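Side-chain contacts in translation initiation factor 4E (Ascaris suum, PDB 3M94), which binds the trimethylated (m2,2,7G) cap of mRNA, probably bringing capped messages to the ribosome at the start of translation: residues L92-Y95 and W96-L100; L100-I104 and G105-E109. All blocks are in the same frame, centred on the assembly; numbering follows the deposited sequence.

Contact 1: L92-Y95 and W96-L100; sequences LDHY and WLELL
His94 and Glu98 meet one turn apart on helix 88-104, the CG methylene of the glutamate lying over one face of the imidazole. Glu98 CG is 3.9 Å from the ring centroid of His94 and 16° off the normal, which makes this a CH-pi contact. The carboxylate reaches further out: its plane is turned 36° from the ring, and OE2 of Glu98 comes to 3.6 Å from CE1 of His94. This is a carbon neighbour and not a salt bridge, because Glu98 OE2 is still 4.0 Å from ND1 of His94.

Both side chains are set up by their torsions. His94 has CG anti to its own N (chi1 -178°), which swings the ring beside its carbonyl carbon, while Glu98 bends at chi2 after carrying CG back toward the preceding turn. The backbone beneath is tightly tied: Glu98 N donates to His94 O at 3.0 Å, and Leu99 N to Tyr95 O at the same length. The carbonyls of Leu92 and Asp93 take the amides of Trp96 and Leu97 in the same helical pattern.

Elsewhere round the helix, Trp96 turns its indole inward onto Ala118 and Val120 of strand 115-121, and Leu100 CD2 lies 3.5 Å above one face of the Trp96 ring, offset toward its rim. Leu97 packs on Phe38, Trp39 and Tyr42 of helix 35-42; Tyr95 leans on Leu153 and Ile155.

The imidazole therefore packs on the CG methylene and leaves the carboxylate to partners outside these segments, among them a basic side chain of the bound peptide, which pairs with Glu98 OE1. With that positive charge close by, any pull of Glu98 toward protonation of His94 is probably weak.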
ATOM      1  N   LEU A  92       1.101  -7.581 -10.736  1.00 20.61           N
ATOM      2  CA  LEU A  92       1.360  -7.557  -9.288  1.00 20.14           C
ATOM      3  C   LEU A  92       2.563  -6.668  -8.867  1.00 20.37           C
ATOM      4  O   LEU A  92       2.385  -5.700  -8.111  1.00 19.72           O
ATOM      5  CB  LEU A  92       1.461  -8.962  -8.690  1.00 19.79           C
ATOM      6  CG  LEU A  92       1.481  -8.941  -7.156  1.00 19.58           C
ATOM      7  CD1 LEU A  92       0.189  -8.287  -6.621  1.00 17.79           C
ATOM      8  CD2 LEU A  92       1.673 -10.325  -6.566  1.00 18.22           C
ATOM      9  N   ASP A  93       3.754  -6.976  -9.380  1.00 20.17           N
ATOM     10  CA  ASP A  93       4.966  -6.206  -9.039  1.00 20.51           C
ATOM     11  C   ASP A  93       4.927  -4.755  -9.506  1.00 20.22           C
ATOM     12  O   ASP A  93       5.398  -3.863  -8.796  1.00 19.71           O
ATOM     13  CB  ASP A  93       6.228  -6.884  -9.570  1.00 20.55           C
ATOM     14  CG  ASP A  93       6.445  -8.254  -8.971  1.00 21.98           C
ATOM     15  OD1 ASP A  93       5.881  -8.541  -7.889  1.00 22.42           O
ATOM     16  OD2 ASP A  93       7.166  -9.055  -9.605  1.00 25.40           O
ATOM     17  N   HIS A  94       4.368  -4.529 -10.692  1.00 19.92           N
ATOM     18  CA  HIS A  94       4.202  -3.181 -11.230  1.00 20.01           C
ATOM     19  C   HIS A  94       3.289  -2.343 -10.327  1.00 19.65           C
ATOM     20  O   HIS A  94       3.656  -1.247  -9.928  1.00 19.19           O
ATOM     21  CB  HIS A  94       3.655  -3.247 -12.659  1.00 20.18           C
ATOM     22  CG  HIS A  94       3.506  -1.910 -13.317  1.00 22.14           C
ATOM     23  ND1 HIS A  94       4.561  -1.252 -13.914  1.00 24.38           N
ATOM     24  CD2 HIS A  94       2.418  -1.119 -13.498  1.00 24.51           C
ATOM     25  CE1 HIS A  94       4.135  -0.105 -14.417  1.00 24.97           C
ATOM     26  NE2 HIS A  94       2.839   0.002 -14.176  1.00 25.47           N
ATOM     27  N   TYR A  95       2.108  -2.872 -10.004  1.00 19.24           N
ATOM     28  CA  TYR A  95       1.170  -2.196  -9.107  1.00 18.68           C
ATOM     29  C   TYR A  95       1.816  -1.829  -7.763  1.00 18.54           C
ATOM     30  O   TYR A  95       1.732  -0.684  -7.330  1.00 18.30           O
ATOM     31  CB  TYR A  95      -0.075  -3.057  -8.883  1.00 18.40           C
ATOM     32  CG  TYR A  95      -1.151  -2.978  -9.967  1.00 19.11           C
ATOM     33  CD1 TYR A  95      -2.364  -3.650  -9.805  1.00 19.19           C
ATOM     34  CD2 TYR A  95      -0.971  -2.221 -11.136  1.00 19.09           C
ATOM     35  CE1 TYR A  95      -3.381  -3.587 -10.783  1.00 20.65           C
ATOM     36  CE2 TYR A  95      -1.985  -2.143 -12.122  1.00 19.72           C
ATOM     37  CZ  TYR A  95      -3.185  -2.841 -11.935  1.00 20.55           C
ATOM     38  OH  TYR A  95      -4.195  -2.781 -12.881  1.00 22.37           O
ATOM     39  N   TRP A  96       2.453  -2.811  -7.120  1.00 17.99           N
ATOM     40  CA  TRP A  96       3.112  -2.620  -5.822  1.00 17.53           C
ATOM     41  C   TRP A  96       4.205  -1.554  -5.861  1.00 17.42           C
ATOM     42  O   TRP A  96       4.186  -0.632  -5.060  1.00 18.20           O
ATOM     43  CB  TRP A  96       3.664  -3.952  -5.308  1.00 17.15           C
ATOM     44  CG  TRP A  96       4.382  -3.898  -3.972  1.00 16.00           C
ATOM     45  CD1 TRP A  96       5.640  -4.307  -3.728  1.00 13.04           C
ATOM     46  CD2 TRP A  96       3.850  -3.444  -2.712  1.00 14.51           C
ATOM     47  NE1 TRP A  96       5.942  -4.143  -2.395  1.00 16.01           N
ATOM     48  CE2 TRP A  96       4.854  -3.621  -1.750  1.00 14.95           C
ATOM     49  CE3 TRP A  96       2.613  -2.904  -2.310  1.00 15.57           C
ATOM     50  CZ2 TRP A  96       4.685  -3.262  -0.398  1.00 15.29           C
ATOM     51  CZ3 TRP A  96       2.430  -2.578  -0.967  1.00 14.97           C
ATOM     52  CH2 TRP A  96       3.466  -2.756  -0.026  1.00 15.82           C
ATOM     53  N   LEU A  97       5.141  -1.665  -6.796  1.00 17.52           N
ATOM     54  CA  LEU A  97       6.229  -0.690  -6.904  1.00 16.92           C
ATOM     55  C   LEU A  97       5.718   0.723  -7.231  1.00 17.25           C
ATOM     56  O   LEU A  97       6.154   1.687  -6.600  1.00 16.88           O
ATOM     57  CB  LEU A  97       7.287  -1.126  -7.933  1.00 16.59           C
ATOM     58  CG  LEU A  97       8.494  -0.177  -8.112  1.00 16.19           C
ATOM     59  CD1 LEU A  97       9.218   0.166  -6.757  1.00 13.34           C
ATOM     60  CD2 LEU A  97       9.492  -0.756  -9.112  1.00 16.11           C
ATOM     61  N   GLU A  98       4.802   0.852  -8.200  1.00 16.62           N
ATOM     62  CA  GLU A  98       4.180   2.161  -8.468  1.00 17.08           C
ATOM     63  C   GLU A  98       3.531   2.776  -7.216  1.00 16.95           C
ATOM     64  O   GLU A  98       3.655   3.975  -6.975  1.00 17.12           O
ATOM     65  CB  GLU A  98       3.126   2.077  -9.585  1.00 17.80           C
ATOM     66  CG  GLU A  98       3.666   1.692 -10.975  1.00 20.27           C
ATOM     67  CD  GLU A  98       4.707   2.664 -11.519  1.00 23.27           C
ATOM     68  OE1 GLU A  98       4.553   3.881 -11.334  1.00 25.06           O
ATOM     69  OE2 GLU A  98       5.682   2.213 -12.148  1.00 27.49           O
ATOM     70  N   LEU A  99       2.837   1.959  -6.425  1.00 16.53           N
ATOM     71  CA  LEU A  99       2.226   2.471  -5.199  1.00 16.60           C
ATOM     72  C   LEU A  99       3.277   2.939  -4.184  1.00 16.56           C
ATOM     73  O   LEU A  99       3.110   3.989  -3.569  1.00 16.45           O
ATOM     74  CB  LEU A  99       1.269   1.444  -4.580  1.00 16.23           C
ATOM     75  CG  LEU A  99       0.506   1.872  -3.330  1.00 17.22           C
ATOM     76  CD1 LEU A  99      -0.216   3.210  -3.536  1.00 17.25           C
ATOM     77  CD2 LEU A  99      -0.499   0.780  -2.952  1.00 17.49           C
ATOM     78  N   LEU A 100       4.360   2.179  -4.027  1.00 16.89           N
ATOM     79  CA  LEU A 100       5.432   2.573  -3.122  1.00 16.95           C
ATOM     80  C   LEU A 100       6.070   3.907  -3.553  1.00 17.14           C
ATOM     81  O   LEU A 100       6.299   4.791  -2.720  1.00 17.54           O
ATOM     82  CB  LEU A 100       6.513   1.486  -3.040  1.00 16.83           C
ATOM     83  CG  LEU A 100       6.109   0.116  -2.459  1.00 17.65           C
ATOM     84  CD1 LEU A 100       7.316  -0.744  -2.272  1.00 16.98           C
ATOM     85  CD2 LEU A 100       5.303   0.196  -1.143  1.00 17.56           C
TER

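Contact 2: L100-I104 and G105-E109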
ATOM      1  N   LEU A 100       4.360   2.179  -4.027  1.00 16.89           N
ATOM      2  CA  LEU A 100       5.432   2.573  -3.122  1.00 16.95           C
ATOM      3  C   LEU A 100       6.070   3.907  -3.553  1.00 17.14           C
ATOM      4  O   LEU A 100       6.299   4.791  -2.720  1.00 17.54           O
ATOM      5  CB  LEU A 100       6.513   1.486  -3.040  1.00 16.83           C
ATOM      6  CG  LEU A 100       6.109   0.116  -2.459  1.00 17.65           C
ATOM      7  CD1 LEU A 100       7.316  -0.744  -2.272  1.00 16.98           C
ATOM      8  CD2 LEU A 100       5.303   0.196  -1.143  1.00 17.56           C
ATOM      9  N   MET A 101       6.369   4.042  -4.837  1.00 16.26           N
ATOM     10  CA  MET A 101       6.957   5.291  -5.347  1.00 16.89           C
ATOM     11  C   MET A 101       6.009   6.486  -5.165  1.00 16.41           C
ATOM     12  O   MET A 101       6.455   7.582  -4.808  1.00 16.25           O
ATOM     13  CB  MET A 101       7.351   5.143  -6.808  1.00 16.80           C
ATOM     14  CG  MET A 101       8.548   4.226  -6.986  1.00 18.64           C
ATOM     15  SD  MET A 101       9.222   4.285  -8.640  1.00 18.86           S
ATOM     16  CE  MET A 101       7.874   3.580  -9.596  1.00 17.33           C
ATOM     17  N   ALA A 102       4.716   6.252  -5.399  1.00 15.51           N
ATOM     18  CA  ALA A 102       3.700   7.305  -5.242  1.00 15.21           C
ATOM     19  C   ALA A 102       3.634   7.754  -3.786  1.00 14.54           C
ATOM     20  O   ALA A 102       3.624   8.935  -3.528  1.00 13.83           O
ATOM     21  CB  ALA A 102       2.332   6.844  -5.743  1.00 14.47           C
ATOM     22  N   ILE A 103       3.662   6.817  -2.837  1.00 15.12           N
ATOM     23  CA  ILE A 103       3.639   7.219  -1.433  1.00 16.23           C
ATOM     24  C   ILE A 103       4.913   7.873  -0.886  1.00 15.61           C
ATOM     25  O   ILE A 103       4.817   8.951  -0.305  1.00 15.79           O
ATOM     26  CB  ILE A 103       3.054   6.154  -0.454  1.00 17.46           C
ATOM     27  CG1 ILE A 103       4.034   5.016  -0.169  1.00 19.08           C
ATOM     28  CG2 ILE A 103       1.664   5.674  -0.946  1.00 17.41           C
ATOM     29  CD1 ILE A 103       3.450   3.912   0.781  1.00 23.34           C
ATOM     30  N   ILE A 104       6.085   7.243  -1.056  1.00 14.99           N
ATOM     31  CA  ILE A 104       7.323   7.847  -0.562  1.00 14.51           C
ATOM     32  C   ILE A 104       7.661   9.179  -1.259  1.00 14.20           C
ATOM     33  O   ILE A 104       8.295  10.050  -0.675  1.00 14.17           O
ATOM     34  CB  ILE A 104       8.514   6.878  -0.619  1.00 14.38           C
ATOM     35  CG1 ILE A 104       8.996   6.657  -2.068  1.00 13.20           C
ATOM     36  CG2 ILE A 104       8.153   5.535   0.107  1.00 14.45           C
ATOM     37  CD1 ILE A 104      10.247   5.781  -2.137  1.00 16.86           C
ATOM     38  N   GLY A 105       7.236   9.314  -2.513  1.00 14.20           N
ATOM     39  CA  GLY A 105       7.484  10.510  -3.298  1.00 14.04           C
ATOM     40  C   GLY A 105       6.409  11.553  -3.060  1.00 14.50           C
ATOM     41  O   GLY A 105       6.411  12.580  -3.705  1.00 14.69           O
ATOM     42  N   GLU A 106       5.509  11.279  -2.116  1.00 14.94           N
ATOM     43  CA  GLU A 106       4.470  12.220  -1.667  1.00 15.40           C
ATOM     44  C   GLU A 106       3.622  12.745  -2.833  1.00 15.67           C
ATOM     45  O   GLU A 106       3.496  13.937  -3.037  1.00 14.10           O
ATOM     46  CB  GLU A 106       5.079  13.365  -0.830  1.00 16.01           C
ATOM     47  CG  GLU A 106       5.857  12.860   0.387  1.00 16.89           C
ATOM     48  CD  GLU A 106       4.947  12.460   1.533  1.00 18.69           C
ATOM     49  OE1 GLU A 106       3.772  12.893   1.499  1.00 16.38           O
ATOM     50  OE2 GLU A 106       5.406  11.730   2.467  1.00 16.80           O
ATOM     51  N   GLN A 107       3.048  11.812  -3.588  1.00 16.42           N
ATOM     52  CA  GLN A 107       2.336  12.138  -4.815  1.00 16.44           C
ATOM     53  C   GLN A 107       0.861  12.352  -4.562  1.00 16.34           C
ATOM     54  O   GLN A 107       0.110  12.571  -5.497  1.00 16.36           O
ATOM     55  CB  GLN A 107       2.527  11.005  -5.834  1.00 16.90           C
ATOM     56  CG  GLN A 107       3.934  10.920  -6.379  1.00 17.18           C
ATOM     57  CD  GLN A 107       4.295  12.136  -7.189  1.00 18.53           C
ATOM     58  OE1 GLN A 107       3.697  12.395  -8.231  1.00 18.52           O
ATOM     59  NE2 GLN A 107       5.256  12.903  -6.706  1.00 19.11           N
ATOM     60  N   PHE A 108       0.433  12.297  -3.303  1.00 16.41           N
ATOM     61  CA  PHE A 108      -0.986  12.509  -3.031  1.00 17.50           C
ATOM     62  C   PHE A 108      -1.378  13.940  -2.615  1.00 18.46           C
ATOM     63  O   PHE A 108      -2.337  14.133  -1.886  1.00 17.78           O
ATOM     64  CB  PHE A 108      -1.514  11.413  -2.093  1.00 18.05           C
ATOM     65  CG  PHE A 108      -1.385  10.037  -2.675  1.00 15.90           C
ATOM     66  CD1 PHE A 108      -0.197   9.313  -2.537  1.00 16.00           C
ATOM     67  CD2 PHE A 108      -2.440   9.476  -3.403  1.00 16.55           C
ATOM     68  CE1 PHE A 108      -0.065   8.030  -3.101  1.00 15.54           C
ATOM     69  CE2 PHE A 108      -2.323   8.193  -3.967  1.00 14.93           C
ATOM     70  CZ  PHE A 108      -1.142   7.478  -3.825  1.00 14.69           C
ATOM     71  N   GLU A 109      -0.612  14.929  -3.092  1.00 19.63           N
ATOM     72  CA  GLU A 109      -0.986  16.346  -2.998  1.00 20.70           C
ATOM     73  C   GLU A 109      -1.123  16.823  -1.542  1.00 21.31           C
ATOM     74  O   GLU A 109      -0.224  16.611  -0.739  1.00 21.76           O
ATOM     75  CB  GLU A 109      -2.257  16.606  -3.833  1.00 21.01           C
ATOM     76  CG  GLU A 109      -2.035  16.326  -5.335  1.00 22.67           C
ATOM     77  CD  GLU A 109      -3.321  16.254  -6.172  1.00 24.37           C
ATOM     78  OE1 GLU A 109      -4.443  16.418  -5.641  1.00 23.98           O
ATOM     79  OE2 GLU A 109      -3.203  16.005  -7.386  1.00 26.04           O
TER
HETATM   80  O   HOH W   1       7.856  10.445   2.239  1.00  8.94           O
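A water molecule joins Ile104 to Glu106 where the helix ends, donating one hydrogen to Glu106 OE2 at 2.8 Å and the other to Ile104 O at 3.0 Å. The carbonyl of Ile104, at the end of the helix, is thereby satisfied through solvent.

The turn itself is a Schellman motif. Gln107 N reaches back to Ala102 O at 2.9 Å, nearly in line with the carbonyl bond, whereas Glu106 N approaches Ile103 O from well above the carbonyl plane, at 3.0 Å. Glu106 is the C-prime residue and takes a positive phi of 54°, reversing the chain. One residue earlier, Gly105 N still gives a bent helical bond to Met101 O.

Gln107 folds back at chi2 (-65°), which lets NE2 donate to Gly105 O at 3.2 Å, with that oxygen close to the amide plane though NE2 stands above the plane of the carbonyl. Gln107 OE1 accepts a hydrogen bond from Lys152 of helix 139-153.

Beyond the turn, Phe108 carries its ring back against the last turn of the helix: CE1 lies 3.6 Å from Ile103 CG2 and 3.8 Å from Ala102 CB, both methyls approaching obliquely. The ring packs further on Ile145 and Ile148 of helix 139-153.

Gly105 also hydrogen-bonds through its backbone to the bound peptide, whose apolar side chains rest on Met101 and Ile104. The last helical carbonyls are thus largely met by turn amides and water, while apolar groups around the turn pack on neighbouring helices, the sheet and the peptide.

In the fold
Both contacts belong to helix 88-104, and Leu100 is common to them: contact 1 covers the body of the helix, contact 2 its C-terminal end and the loop that leads to strand 115-121. Each is mostly buried, contact 1 nearer the centre of the chain, though His94 is exposed. In contact 1 regular helical bonds run beneath a CH-pi contact between Glu98 and His94; in contact 2 the helical pattern breaks down into a Schellman turn, a water bridge and apolar contacts of Phe108. Helices 35-42 and 139-153 pack against both, and the bound peptide reaches both, consistent with the dorsal, partner-binding surface of eIF4E away from the cap.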